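Local coordinates for glycoside hydrolase YxiA (Bacillus licheniformis, PDB 3LV4), which probably hydrolyses the alpha-1,5-linked backbone of L-arabinan as a calcium-containing family 43 glycoside hydrolase, at residues V11-P16 against A33-T38; E62-T67 against M91-C96; D86-M91 against V109-E114; S300-L305 against H338-E343. One frame throughout, in Å; residues are numbered along the deposited sequence.

Interaction 1: residues V11-P16 against A33-T38; sequences VTVHDP and ASAKST
The N-terminal run into the first blade of the family 43 beta-propeller packs here against the third strand of that blade, 33-37. Residues 11-16 carry Asp15, the predicted catalytic base, and just before it Val11 and Val13 both turn their side chains toward the strand. Ala35 is the meeting point. Val11 CG2, held in the crowded position between the backbone N and the carbonyl carbon, comes to 3.6 Å from Ala35 CB, and Val13 CG2 reaches the same methyl at 3.9 Å. The other branch of Val13, CG1, lies anti to the backbone N (chi1 177°) and points along the strand toward Ala33, 4.1 Å from Ala33 O. Small alanines suit the strand because the branched valines can approach close to its backbone, and no hydrogen bond joins the two segments. Polar groups find partners nearby: Thr12 O accepts from Gln45 NE2 on the neighbouring strand, while Ser34 OG, on the far side of strand 33-37, pairs with Ser47 OG. Beyond the valines, the Asp15 carboxylate is hydrogen-bonded through OD2 to Ser30 OG. A catalytic-base segment leading into a blade's first strand and packed on its third fits the five-bladed propeller of family 43.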
loop_
_atom_site.group_PDB
_atom_site.type_symbol
_atom_site.label_atom_id
_atom_site.label_comp_id
_atom_site.label_asym_id
_atom_site.label_seq_id
_atom_site.Cartn_x
_atom_site.Cartn_y
_atom_site.Cartn_z
ATOM N N VAL A 11 -6.914 7.828 -13.728
ATOM C CA VAL A 11 -5.559 7.868 -14.255
ATOM C C VAL A 11 -4.877 6.529 -14.088
ATOM O O VAL A 11 -5.315 5.677 -13.309
ATOM C CB VAL A 11 -4.683 8.973 -13.600
ATOM C CG1 VAL A 11 -5.175 10.368 -14.013
ATOM C CG2 VAL A 11 -4.636 8.809 -12.068
ATOM N N THR A 12 -3.798 6.354 -14.836
ATOM C CA THR A 12 -3.045 5.119 -14.814
ATOM C C THR A 12 -1.655 5.418 -14.275
ATOM O O THR A 12 -0.843 6.075 -14.941
ATOM C CB THR A 12 -2.994 4.501 -16.220
ATOM O OG1 THR A 12 -4.334 4.236 -16.659
ATOM C CG2 THR A 12 -2.212 3.207 -16.216
ATOM N N VAL A 13 -1.409 4.976 -13.042
ATOM C CA VAL A 13 -0.138 5.209 -12.366
ATOM C C VAL A 13 0.144 3.979 -11.524
ATOM O O VAL A 13 -0.456 3.794 -10.465
ATOM C CB VAL A 13 -0.175 6.464 -11.438
ATOM C CG1 VAL A 13 1.154 6.634 -10.694
ATOM C CG2 VAL A 13 -0.485 7.716 -12.230
ATOM N N HIS A 14 1.044 3.130 -12.006
ATOM C CA HIS A 14 1.388 1.899 -11.295
ATOM C C HIS A 14 2.238 2.225 -10.062
ATOM O O HIS A 14 3.149 3.053 -10.136
ATOM C CB HIS A 14 2.153 0.961 -12.239
ATOM C CG HIS A 14 1.994 -0.491 -11.916
ATOM N ND1 HIS A 14 0.920 -1.244 -12.352
ATOM C CD2 HIS A 14 2.785 -1.343 -11.217
ATOM C CE1 HIS A 14 1.051 -2.487 -11.929
ATOM N NE2 HIS A 14 2.175 -2.574 -11.236
ATOM N N ASP A 15 1.930 1.588 -8.932
ATOM C CA ASP A 15 2.711 1.765 -7.705
ATOM C C ASP A 15 2.721 3.222 -7.218
ATOM O O ASP A 15 3.785 3.794 -6.952
ATOM C CB ASP A 15 4.152 1.296 -7.949
ATOM C CG ASP A 15 4.211 -0.052 -8.646
ATOM O OD1 ASP A 15 3.527 -1.001 -8.180
ATOM O OD2 ASP A 15 4.934 -0.167 -9.664
ATOM N N PRO A 16 1.534 3.825 -7.076
ATOM C CA PRO A 16 1.440 5.257 -6.762
ATOM C C PRO A 16 1.985 5.619 -5.377
ATOM O O PRO A 16 1.629 4.985 -4.370
ATOM C CB PRO A 16 -0.071 5.514 -6.804
ATOM C CG PRO A 16 -0.657 4.185 -6.406
ATOM C CD PRO A 16 0.211 3.182 -7.123
ATOM N N ALA A 33 5.626 7.688 -14.302
ATOM C CA ALA A 33 4.230 8.111 -14.424
ATOM C C ALA A 33 3.832 8.979 -13.236
ATOM O O ALA A 33 4.359 8.811 -12.136
ATOM C CB ALA A 33 3.310 6.893 -14.507
ATOM N N SER A 34 2.884 9.893 -13.453
ATOM C CA SER A 34 2.406 10.751 -12.373
ATOM C C SER A 34 1.053 11.369 -12.694
ATOM O O SER A 34 0.644 11.452 -13.858
ATOM C CB SER A 34 3.419 11.859 -12.063
ATOM O OG SER A 34 3.582 12.732 -13.171
ATOM N N ALA A 35 0.359 11.798 -11.647
ATOM C CA ALA A 35 -0.971 12.385 -11.785
ATOM C C ALA A 35 -1.212 13.296 -10.605
ATOM O O ALA A 35 -0.508 13.209 -9.599
ATOM C CB ALA A 35 -2.034 11.299 -11.836
ATOM N N LYS A 36 -2.204 14.173 -10.722
ATOM C CA LYS A 36 -2.503 15.088 -9.631
ATOM C C LYS A 36 -4.001 15.321 -9.501
ATOM O O LYS A 36 -4.760 15.112 -10.453
ATOM C CB LYS A 36 -1.777 16.424 -9.832
ATOM C CG LYS A 36 -2.172 17.161 -11.104
ATOM C CD LYS A 36 -1.572 18.561 -11.143
ATOM C CE LYS A 36 -1.676 19.169 -12.529
ATOM N NZ LYS A 36 -1.012 20.522 -12.593
ATOM N N SER A 37 -4.419 15.749 -8.314
ATOM C CA SER A 37 -5.825 16.075 -8.071
ATOM C C SER A 37 -5.895 16.959 -6.847
ATOM O O SER A 37 -4.976 16.963 -6.026
ATOM C CB SER A 37 -6.651 14.813 -7.824
ATOM O OG SER A 37 -6.299 14.205 -6.594
ATOM N N THR A 38 -6.987 17.700 -6.705
ATOM C CA THR A 38 -7.198 18.448 -5.475
ATOM C C THR A 38 -8.195 17.752 -4.552
ATOM O O THR A 38 -8.333 18.135 -3.389
ATOM C CB THR A 38 -7.701 19.871 -5.743
ATOM O OG1 THR A 38 -8.872 19.811 -6.561
ATOM C CG2 THR A 38 -6.625 20.708 -6.429
#

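Interaction 2: residues E62-T67 against M91-C96; sequences EELKET and MYYNAC
Tyr93 projects toward the helical turn, its CG in the crowded position between the backbone N and the carbonyl carbon (chi1 66°); Leu64 meets it tip to tip and Thr67 crosses it obliquely. Leucine's branched end offers the ring two methyls: Leu64 CD2 sits over one face, 4.0 Å from the Tyr93 centroid and 24° off the normal, a CH-pi contact displaced toward the hydroxyl end, with CD1 nearer the ring's CG. Thr67 instead comes in at the edge, its OG1 near the ring plane and 3.2 Å from Tyr93 CE1. With OG1 anti to the carbonyl carbon (chi1 -72°), Thr67 CG2 reaches the strand, 3.5 Å from Ala95 CB. Strand 89-96 belongs to an antiparallel four-stranded propeller blade, and the contact seats on it the break, at Leu64, between helices 60-63 and 65-71. Threonine suits its place by giving that methyl and a hydroxyl for one bridging water, 2.6 Å from Thr67 OG1 and 2.9 Å from Tyr93 OH. An alanine at Tyr93 would take away the face under Leu64, the edge beside Thr67 OG1 and one partner of the water, and would probably loosen the turn's hold on the strand. The 2.9 Å backbone bond from Thr67 N to Leu64 O ties together the turn carrying both residues.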
loop_
_atom_site.group_PDB
_atom_site.type_symbol
_atom_site.label_atom_id
_atom_site.label_comp_id
_atom_site.label_asym_id
_atom_site.label_seq_id
_atom_site.Cartn_x
_atom_site.Cartn_y
_atom_site.Cartn_z
ATOM N N GLU A 62 19.399 10.365 -20.758
ATOM C CA GLU A 62 20.714 10.928 -20.481
ATOM C C GLU A 62 20.892 11.151 -18.981
ATOM O O GLU A 62 21.932 10.819 -18.412
ATOM C CB GLU A 62 20.884 12.261 -21.211
ATOM C CG GLU A 62 22.052 13.119 -20.712
ATOM C CD GLU A 62 22.101 14.506 -21.368
ATOM O OE1 GLU A 62 21.126 15.293 -21.229
ATOM O OE2 GLU A 62 23.127 14.813 -22.020
ATOM N N GLU A 63 19.866 11.711 -18.346
ATOM C CA GLU A 63 19.957 12.119 -16.952
ATOM C C GLU A 63 20.268 10.933 -16.047
ATOM O O GLU A 63 21.092 11.036 -15.142
ATOM C CB GLU A 63 18.661 12.797 -16.498
ATOM C CG GLU A 63 18.760 13.498 -15.144
ATOM C CD GLU A 63 19.711 14.703 -15.161
ATOM O OE1 GLU A 63 19.990 15.243 -16.254
ATOM O OE2 GLU A 63 20.184 15.110 -14.081
ATOM N N LEU A 64 19.625 9.800 -16.317
ATOM C CA LEU A 64 19.768 8.636 -15.457
ATOM C C LEU A 64 20.485 7.502 -16.177
ATOM O O LEU A 64 20.272 6.329 -15.858
ATOM C CB LEU A 64 18.388 8.158 -14.971
ATOM C CG LEU A 64 17.501 9.221 -14.308
ATOM C CD1 LEU A 64 16.233 8.578 -13.714
ATOM C CD2 LEU A 64 18.280 9.983 -13.239
ATOM N N LYS A 65 21.334 7.847 -17.145
ATOM C CA LYS A 65 21.960 6.823 -17.975
ATOM C C LYS A 65 22.664 5.737 -17.163
ATOM O O LYS A 65 22.617 4.569 -17.541
ATOM C CB LYS A 65 22.926 7.429 -19.001
ATOM C CG LYS A 65 24.138 8.098 -18.394
ATOM C CD LYS A 65 24.949 8.836 -19.463
ATOM C CE LYS A 65 26.066 9.664 -18.845
ATOM N NZ LYS A 65 26.785 10.475 -19.868
ATOM N N GLU A 66 23.308 6.109 -16.054
ATOM C CA GLU A 66 24.064 5.123 -15.285
ATOM C C GLU A 66 23.138 4.063 -14.720
ATOM O O GLU A 66 23.510 2.894 -14.593
ATOM C CB GLU A 66 24.868 5.767 -14.146
ATOM C CG GLU A 66 26.105 6.523 -14.586
ATOM C CD GLU A 66 25.822 7.984 -14.914
ATOM O OE1 GLU A 66 24.675 8.448 -14.694
ATOM O OE2 GLU A 66 26.756 8.669 -15.388
ATOM N N THR A 67 21.919 4.474 -14.393
ATOM C CA THR A 67 20.940 3.572 -13.802
ATOM C C THR A 67 20.373 2.632 -14.867
ATOM O O THR A 67 20.279 1.420 -14.658
ATOM C CB THR A 67 19.817 4.375 -13.102
ATOM O OG1 THR A 67 20.348 4.950 -11.907
ATOM C CG2 THR A 67 18.627 3.476 -12.735
HETATM N N MSE A 91 13.335 12.852 -5.312
HETATM C CA MSE A 91 12.857 11.628 -5.928
HETATM C C MSE A 91 13.857 10.498 -5.755
HETATM O O MSE A 91 15.007 10.584 -6.185
HETATM C CB MSE A 91 12.575 11.831 -7.415
HETATM C CG MSE A 91 12.134 10.546 -8.124
HETATM SE SE MSE A 91 11.917 10.787 -10.067
HETATM C CE MSE A 91 10.361 11.988 -10.026
ATOM N N TYR A 92 13.404 9.434 -5.113
ATOM C CA TYR A 92 14.185 8.223 -5.001
ATOM C C TYR A 92 13.759 7.310 -6.140
ATOM O O TYR A 92 12.683 6.711 -6.105
ATOM C CB TYR A 92 13.974 7.613 -3.616
ATOM C CG TYR A 92 14.535 8.549 -2.559
ATOM C CD1 TYR A 92 15.830 8.386 -2.078
ATOM C CD2 TYR A 92 13.801 9.645 -2.106
ATOM C CE1 TYR A 92 16.365 9.259 -1.135
ATOM C CE2 TYR A 92 14.330 10.527 -1.168
ATOM C CZ TYR A 92 15.611 10.323 -0.686
ATOM O OH TYR A 92 16.154 11.195 0.231
ATOM N N TYR A 93 14.600 7.250 -7.172
ATOM C CA TYR A 93 14.271 6.534 -8.394
ATOM C C TYR A 93 15.048 5.229 -8.450
ATOM O O TYR A 93 16.077 5.072 -7.782
ATOM C CB TYR A 93 14.593 7.396 -9.621
ATOM C CG TYR A 93 16.074 7.656 -9.785
ATOM C CD1 TYR A 93 16.915 6.680 -10.304
ATOM C CD2 TYR A 93 16.634 8.868 -9.401
ATOM C CE1 TYR A 93 18.276 6.903 -10.445
ATOM C CE2 TYR A 93 17.995 9.109 -9.551
ATOM C CZ TYR A 93 18.812 8.118 -10.066
ATOM O OH TYR A 93 20.163 8.346 -10.208
ATOM N N ASN A 94 14.564 4.292 -9.259
ATOM C CA ASN A 94 15.218 2.996 -9.367
ATOM C C ASN A 94 14.829 2.280 -10.652
ATOM O O ASN A 94 13.758 2.522 -11.221
ATOM C CB ASN A 94 14.887 2.134 -8.139
ATOM C CG ASN A 94 13.391 2.018 -7.890
ATOM O OD1 ASN A 94 12.789 2.836 -7.183
ATOM N ND2 ASN A 94 12.786 1.008 -8.468
ATOM N N ALA A 95 15.718 1.416 -11.124
ATOM C CA ALA A 95 15.426 0.577 -12.275
ATOM C C ALA A 95 15.884 -0.837 -11.956
ATOM O O ALA A 95 16.799 -1.032 -11.153
ATOM C CB ALA A 95 16.121 1.096 -13.519
ATOM N N CYS A 96 15.239 -1.813 -12.578
ATOM C CA CYS A 96 15.554 -3.218 -12.351
ATOM C C CYS A 96 15.454 -3.991 -13.663
ATOM O O CYS A 96 14.535 -3.771 -14.448
ATOM C CB CYS A 96 14.587 -3.809 -11.317
ATOM S SG CYS A 96 14.781 -5.588 -11.053
HETATM O O HOH W 1 21.435 7.269 -12.537
#

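Interaction 3: residues D86-M91 against V109-E114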
loop_
_atom_site.group_PDB
_atom_site.type_symbol
_atom_site.label_atom_id
_atom_site.label_comp_id
_atom_site.label_asym_id
_atom_site.label_seq_id
_atom_site.Cartn_x
_atom_site.Cartn_y
_atom_site.Cartn_z
ATOM N N ASP A 86 14.584 21.675 3.153
ATOM C CA ASP A 86 14.983 22.755 2.257
ATOM C C ASP A 86 13.869 23.158 1.291
ATOM O O ASP A 86 14.038 24.092 0.507
ATOM C CB ASP A 86 16.265 22.399 1.483
ATOM C CG ASP A 86 16.133 21.124 0.668
ATOM O OD1 ASP A 86 15.011 20.584 0.550
ATOM O OD2 ASP A 86 17.166 20.664 0.132
ATOM N N GLY A 87 12.736 22.460 1.358
ATOM C CA GLY A 87 11.599 22.755 0.503
ATOM C C GLY A 87 11.684 22.147 -0.884
ATOM O O GLY A 87 10.755 22.280 -1.693
ATOM N N LYS A 88 12.797 21.476 -1.171
ATOM C CA LYS A 88 12.956 20.828 -2.468
ATOM C C LYS A 88 12.357 19.422 -2.482
ATOM O O LYS A 88 12.054 18.844 -1.434
ATOM C CB LYS A 88 14.423 20.827 -2.912
ATOM C CG LYS A 88 15.004 22.247 -2.974
ATOM C CD LYS A 88 16.324 22.305 -3.703
ATOM C CE LYS A 88 16.863 23.736 -3.705
ATOM N NZ LYS A 88 15.821 24.732 -4.121
ATOM N N PHE A 89 12.179 18.884 -3.683
ATOM C CA PHE A 89 11.510 17.605 -3.850
ATOM C C PHE A 89 12.511 16.542 -4.257
ATOM O O PHE A 89 13.178 16.653 -5.286
ATOM C CB PHE A 89 10.361 17.738 -4.856
ATOM C CG PHE A 89 9.319 18.725 -4.425
ATOM C CD1 PHE A 89 9.358 20.044 -4.869
ATOM C CD2 PHE A 89 8.329 18.351 -3.528
ATOM C CE1 PHE A 89 8.407 20.955 -4.453
ATOM C CE2 PHE A 89 7.376 19.262 -3.104
ATOM C CZ PHE A 89 7.412 20.561 -3.563
ATOM N N TYR A 90 12.612 15.517 -3.415
ATOM C CA TYR A 90 13.620 14.481 -3.559
ATOM C C TYR A 90 12.978 13.211 -4.079
ATOM O O TYR A 90 12.162 12.586 -3.387
ATOM C CB TYR A 90 14.295 14.224 -2.207
ATOM C CG TYR A 90 15.236 15.335 -1.802
ATOM C CD1 TYR A 90 14.755 16.599 -1.462
ATOM C CD2 TYR A 90 16.605 15.124 -1.781
ATOM C CE1 TYR A 90 15.617 17.615 -1.113
ATOM C CE2 TYR A 90 17.476 16.123 -1.432
ATOM C CZ TYR A 90 16.985 17.367 -1.099
ATOM O OH TYR A 90 17.873 18.357 -0.760
HETATM N N MSE A 91 13.335 12.852 -5.312
HETATM C CA MSE A 91 12.857 11.628 -5.928
HETATM C C MSE A 91 13.857 10.498 -5.755
HETATM O O MSE A 91 15.007 10.584 -6.185
HETATM C CB MSE A 91 12.575 11.831 -7.415
HETATM C CG MSE A 91 12.134 10.546 -8.124
HETATM SE SE MSE A 91 11.917 10.787 -10.067
HETATM C CE MSE A 91 10.361 11.988 -10.026
ATOM N N VAL A 109 16.707 15.556 -7.575
ATOM C CA VAL A 109 16.062 16.636 -6.829
ATOM C C VAL A 109 15.483 17.672 -7.782
ATOM O O VAL A 109 16.117 18.011 -8.779
ATOM C CB VAL A 109 17.058 17.316 -5.872
ATOM C CG1 VAL A 109 16.394 18.470 -5.115
ATOM C CG2 VAL A 109 17.599 16.295 -4.899
ATOM N N ALA A 110 14.273 18.149 -7.482
ATOM C CA ALA A 110 13.635 19.225 -8.252
ATOM C C ALA A 110 13.275 20.413 -7.361
ATOM O O ALA A 110 13.005 20.243 -6.168
ATOM C CB ALA A 110 12.380 18.714 -8.942
ATOM N N ASP A 111 13.258 21.611 -7.945
ATOM C CA ASP A 111 12.787 22.799 -7.233
ATOM C C ASP A 111 11.268 22.791 -7.171
ATOM O O ASP A 111 10.669 23.218 -6.186
ATOM C CB ASP A 111 13.247 24.084 -7.935
ATOM C CG ASP A 111 14.748 24.268 -7.897
ATOM O OD1 ASP A 111 15.390 23.799 -6.934
ATOM O OD2 ASP A 111 15.285 24.888 -8.839
ATOM N N ASP A 112 10.661 22.308 -8.247
ATOM C CA ASP A 112 9.214 22.246 -8.384
ATOM C C ASP A 112 8.766 20.798 -8.458
ATOM O O ASP A 112 9.445 19.970 -9.063
ATOM C CB ASP A 112 8.781 22.970 -9.653
ATOM C CG ASP A 112 8.440 24.412 -9.403
ATOM O OD1 ASP A 112 7.229 24.718 -9.271
ATOM O OD2 ASP A 112 9.380 25.233 -9.323
ATOM N N ILE A 113 7.615 20.495 -7.863
ATOM C CA ILE A 113 7.203 19.106 -7.741
ATOM C C ILE A 113 6.981 18.411 -9.090
ATOM O O ILE A 113 7.155 17.198 -9.194
ATOM C CB ILE A 113 5.965 18.943 -6.831
ATOM C CG1 ILE A 113 5.794 17.466 -6.441
ATOM C CG2 ILE A 113 4.725 19.531 -7.500
ATOM C CD1 ILE A 113 4.910 17.253 -5.274
ATOM N N GLU A 114 6.623 19.171 -10.124
ATOM C CA GLU A 114 6.415 18.575 -11.440
ATOM C C GLU A 114 7.675 18.570 -12.304
ATOM O O GLU A 114 7.612 18.288 -13.502
ATOM C CB GLU A 114 5.245 19.235 -12.179
ATOM C CG GLU A 114 3.917 19.045 -11.459
ATOM C CD GLU A 114 2.737 19.575 -12.241
ATOM O OE1 GLU A 114 2.789 19.573 -13.488
ATOM O OE2 GLU A 114 1.746 19.977 -11.607
HETATM O O HOH W 2 12.597 25.131 -4.084
#
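Strands 89-96 and 103-110 form a beta hairpin within one propeller blade, and this contact lies at its open end, where the chains diverge. Between these two segments the backbone bonds are those of the hydrogen-bonded pair Phe89 and Ala110: Phe89 N donates to Ala110 O at 174°, and Ala110 N returns a bond to Phe89 O, each donor lying in the carbonyl plane. Tyr90 and Val109 follow as a non-hydrogen-bonded pair.

Apolar packing occupies both faces of the hairpin. On the Phe89 face, Ile113 crosses the ring obliquely with its CB over the centre, a CH-pi contact 3.8 Å from the Phe89 centroid and 5° off the normal, so the branched side chain matches the broad aromatic surface; the rim meets Asp111 O near the ring plane. This face is covered further by Ile19 and Ala21 of strand 17-21. On the other face, Val109 CG2 rests over the Tyr90 ring, 3.5 Å from Tyr90 CE2, the two side chains lying side by side.

Charged and polar groups hold the margin. Asp86 forms an Asx turn, its OD1 accepting from Lys88 N, while its OD2 accepts a hydrogen bond from Tyr90 OH through the syn lone pair, 2.6 Å away. The Lys88 chain runs alongside Asp111 and bends at chi4 (-48°), bringing Lys88 NZ to 3.0 Å from Asp111 OD1 in a salt bridge from above the carboxylate plane.

Interaction 4: residues S300-L305 against H338-E343; sequences SGKSYL and HRYAGE
Lys302 NZ and Tyr304 OH both meet the Tyr340 hydroxyl. Lys302 NZ donates to Tyr340 OH at 3.0 Å, approaching at the ring edge, and also to the backbone Glu343 O at 3.0 Å, from 49° above the carbonyl plane. Tyr304 OH lies 3.4 Å from Tyr340 OH, at best a weak hydrogen bond. The two rings form a T-shaped pair: the edge of Tyr304 points into the face of Tyr340, with centroids 4.9 Å apart and planes at 75°, and Tyr304 CE1 stands over the ring centre. Gly342 N lies over the opposite face, so the Tyr340 ring is held between a tyrosine edge and its own chain.

A second shell sets these groups in place. The extended Lys302 chain spans the gap between segments whose backbones stay well apart, and its N is bonded to Ser300 OG in an ST turn. Glu343 OE1 accepts from Ala341 N, 2.9 Å away, through its syn lone pair, curling the loop round Tyr340. Gly301 and Gly342 both have positive phi, at which a side chain would crowd the preceding carbonyl.

A leucine at Tyr340 would lose the hydroxyl and the aromatic face, and would probably leave Lys302 with fewer acceptors and Tyr304 without its T-shaped partner. The contact joins propeller strand 303-310 to the loop after strand 333-335, in the C-terminal lipocalin-like sequence region; the lysine charge beside the hydroxyl would probably lower the phenol's pKa somewhat.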
loop_
_atom_site.group_PDB
_atom_site.type_symbol
_atom_site.label_atom_id
_atom_site.label_comp_id
_atom_site.label_asym_id
_atom_site.label_seq_id
_atom_site.Cartn_x
_atom_site.Cartn_y
_atom_site.Cartn_z
ATOM N N SER A 300 -8.057 17.417 8.849
ATOM C CA SER A 300 -9.341 16.731 8.949
ATOM C C SER A 300 -9.302 15.505 9.856
ATOM O O SER A 300 -10.342 15.025 10.309
ATOM C CB SER A 300 -9.789 16.285 7.569
ATOM O OG SER A 300 -8.984 15.204 7.138
ATOM N N GLY A 301 -8.107 14.983 10.101
ATOM C CA GLY A 301 -7.968 13.753 10.854
ATOM C C GLY A 301 -8.258 12.507 10.033
ATOM O O GLY A 301 -8.201 11.395 10.558
ATOM N N LYS A 302 -8.571 12.682 8.749
ATOM C CA LYS A 302 -8.853 11.545 7.877
ATOM C C LYS A 302 -7.555 10.900 7.390
ATOM O O LYS A 302 -6.535 11.575 7.267
ATOM C CB LYS A 302 -9.687 11.971 6.663
ATOM C CG LYS A 302 -11.093 12.465 6.975
ATOM C CD LYS A 302 -11.930 12.413 5.696
ATOM C CE LYS A 302 -13.192 13.213 5.783
ATOM N NZ LYS A 302 -13.838 13.309 4.426
ATOM N N SER A 303 -7.607 9.593 7.124
ATOM C CA SER A 303 -6.508 8.871 6.478
ATOM C C SER A 303 -7.004 8.224 5.181
ATOM O O SER A 303 -8.197 7.919 5.037
ATOM C CB SER A 303 -5.942 7.777 7.404
ATOM O OG SER A 303 -5.306 8.323 8.548
ATOM N N TYR A 304 -6.083 8.004 4.248
ATOM C CA TYR A 304 -6.411 7.470 2.935
ATOM C C TYR A 304 -5.397 6.442 2.478
ATOM O O TYR A 304 -4.197 6.599 2.684
ATOM C CB TYR A 304 -6.444 8.587 1.898
ATOM C CG TYR A 304 -7.393 9.713 2.219
ATOM C CD1 TYR A 304 -8.719 9.658 1.825
ATOM C CD2 TYR A 304 -6.952 10.844 2.899
ATOM C CE1 TYR A 304 -9.588 10.693 2.102
ATOM C CE2 TYR A 304 -7.816 11.887 3.189
ATOM C CZ TYR A 304 -9.132 11.807 2.784
ATOM O OH TYR A 304 -10.001 12.840 3.059
ATOM N N LEU A 305 -5.903 5.398 1.838
ATOM C CA LEU A 305 -5.076 4.380 1.210
ATOM C C LEU A 305 -5.102 4.658 -0.283
ATOM O O LEU A 305 -6.177 4.753 -0.875
ATOM C CB LEU A 305 -5.669 2.999 1.487
ATOM C CG LEU A 305 -4.828 1.787 1.083
ATOM C CD1 LEU A 305 -3.652 1.602 2.051
ATOM C CD2 LEU A 305 -5.686 0.530 1.061
ATOM N N HIS A 338 -15.717 0.951 -0.278
ATOM C CA HIS A 338 -15.836 1.689 -1.539
ATOM C C HIS A 338 -14.851 2.847 -1.660
ATOM O O HIS A 338 -14.412 3.400 -0.652
ATOM C CB HIS A 338 -17.259 2.204 -1.731
ATOM C CG HIS A 338 -18.279 1.117 -1.751
ATOM N ND1 HIS A 338 -18.329 0.171 -2.754
ATOM C CD2 HIS A 338 -19.261 0.795 -0.879
ATOM C CE1 HIS A 338 -19.313 -0.674 -2.506
ATOM N NE2 HIS A 338 -19.894 -0.319 -1.375
ATOM N N ARG A 339 -14.530 3.222 -2.898
ATOM C CA ARG A 339 -13.576 4.297 -3.140
ATOM C C ARG A 339 -14.072 5.618 -2.542
ATOM O O ARG A 339 -15.278 5.833 -2.377
ATOM C CB ARG A 339 -13.299 4.457 -4.647
ATOM C CG ARG A 339 -14.474 5.023 -5.430
ATOM C CD ARG A 339 -14.314 4.838 -6.931
ATOM N NE ARG A 339 -13.098 5.445 -7.464
ATOM C CZ ARG A 339 -12.866 5.600 -8.768
ATOM N NH1 ARG A 339 -13.768 5.190 -9.651
ATOM N NH2 ARG A 339 -11.741 6.161 -9.189
ATOM N N TYR A 340 -13.129 6.498 -2.225
ATOM C CA TYR A 340 -13.429 7.765 -1.566
ATOM C C TYR A 340 -14.265 8.703 -2.428
ATOM O O TYR A 340 -13.912 8.980 -3.573
ATOM C CB TYR A 340 -12.128 8.464 -1.165
ATOM C CG TYR A 340 -12.347 9.776 -0.449
ATOM C CD1 TYR A 340 -13.011 9.818 0.769
ATOM C CD2 TYR A 340 -11.883 10.969 -0.986
ATOM C CE1 TYR A 340 -13.216 11.011 1.432
ATOM C CE2 TYR A 340 -12.081 12.168 -0.331
ATOM C CZ TYR A 340 -12.743 12.181 0.883
ATOM O OH TYR A 340 -12.953 13.370 1.544
ATOM N N ALA A 341 -15.358 9.206 -1.858
ATOM C CA ALA A 341 -16.251 10.117 -2.565
ATOM C C ALA A 341 -16.598 11.336 -1.714
ATOM O O ALA A 341 -17.626 11.985 -1.931
ATOM C CB ALA A 341 -17.513 9.394 -2.993
ATOM N N GLY A 342 -15.744 11.647 -0.745
ATOM C CA GLY A 342 -15.957 12.810 0.101
ATOM C C GLY A 342 -16.676 12.507 1.404
ATOM O O GLY A 342 -16.968 13.416 2.185
ATOM N N GLU A 343 -16.969 11.234 1.642
ATOM C CA GLU A 343 -17.742 10.838 2.819
ATOM C C GLU A 343 -16.928 10.996 4.097
ATOM O O GLU A 343 -15.697 10.987 4.073
ATOM C CB GLU A 343 -18.234 9.387 2.687
ATOM C CG GLU A 343 -17.176 8.318 2.983
ATOM C CD GLU A 343 -16.209 8.078 1.836
ATOM O OE1 GLU A 343 -16.434 8.609 0.726
ATOM O OE2 GLU A 343 -15.214 7.350 2.050
#

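Overall arrangement
From the N terminus, interaction 1 comes first, closing a loop of 16 residues, mostly strand, that brings the approach to Asp15 back onto strand 33-37. Interactions 2 and 3 cross along the chain and share Met91 on strand 89-96: 62-67 reaches 91-96 over 23 residues, and 86-91 pairs with 109-114 over 17, which hold the hairpin turn. One thus sets helices on the second blade, the other fastens the open end of its hairpin. A salt bridge from Lys36 to Glu114 links interaction 3 to interaction 1, joining neighbouring blades. Interaction 4 follows in series, closing over 32 residues, and ties the last blade to the C-terminal region. None nests within another.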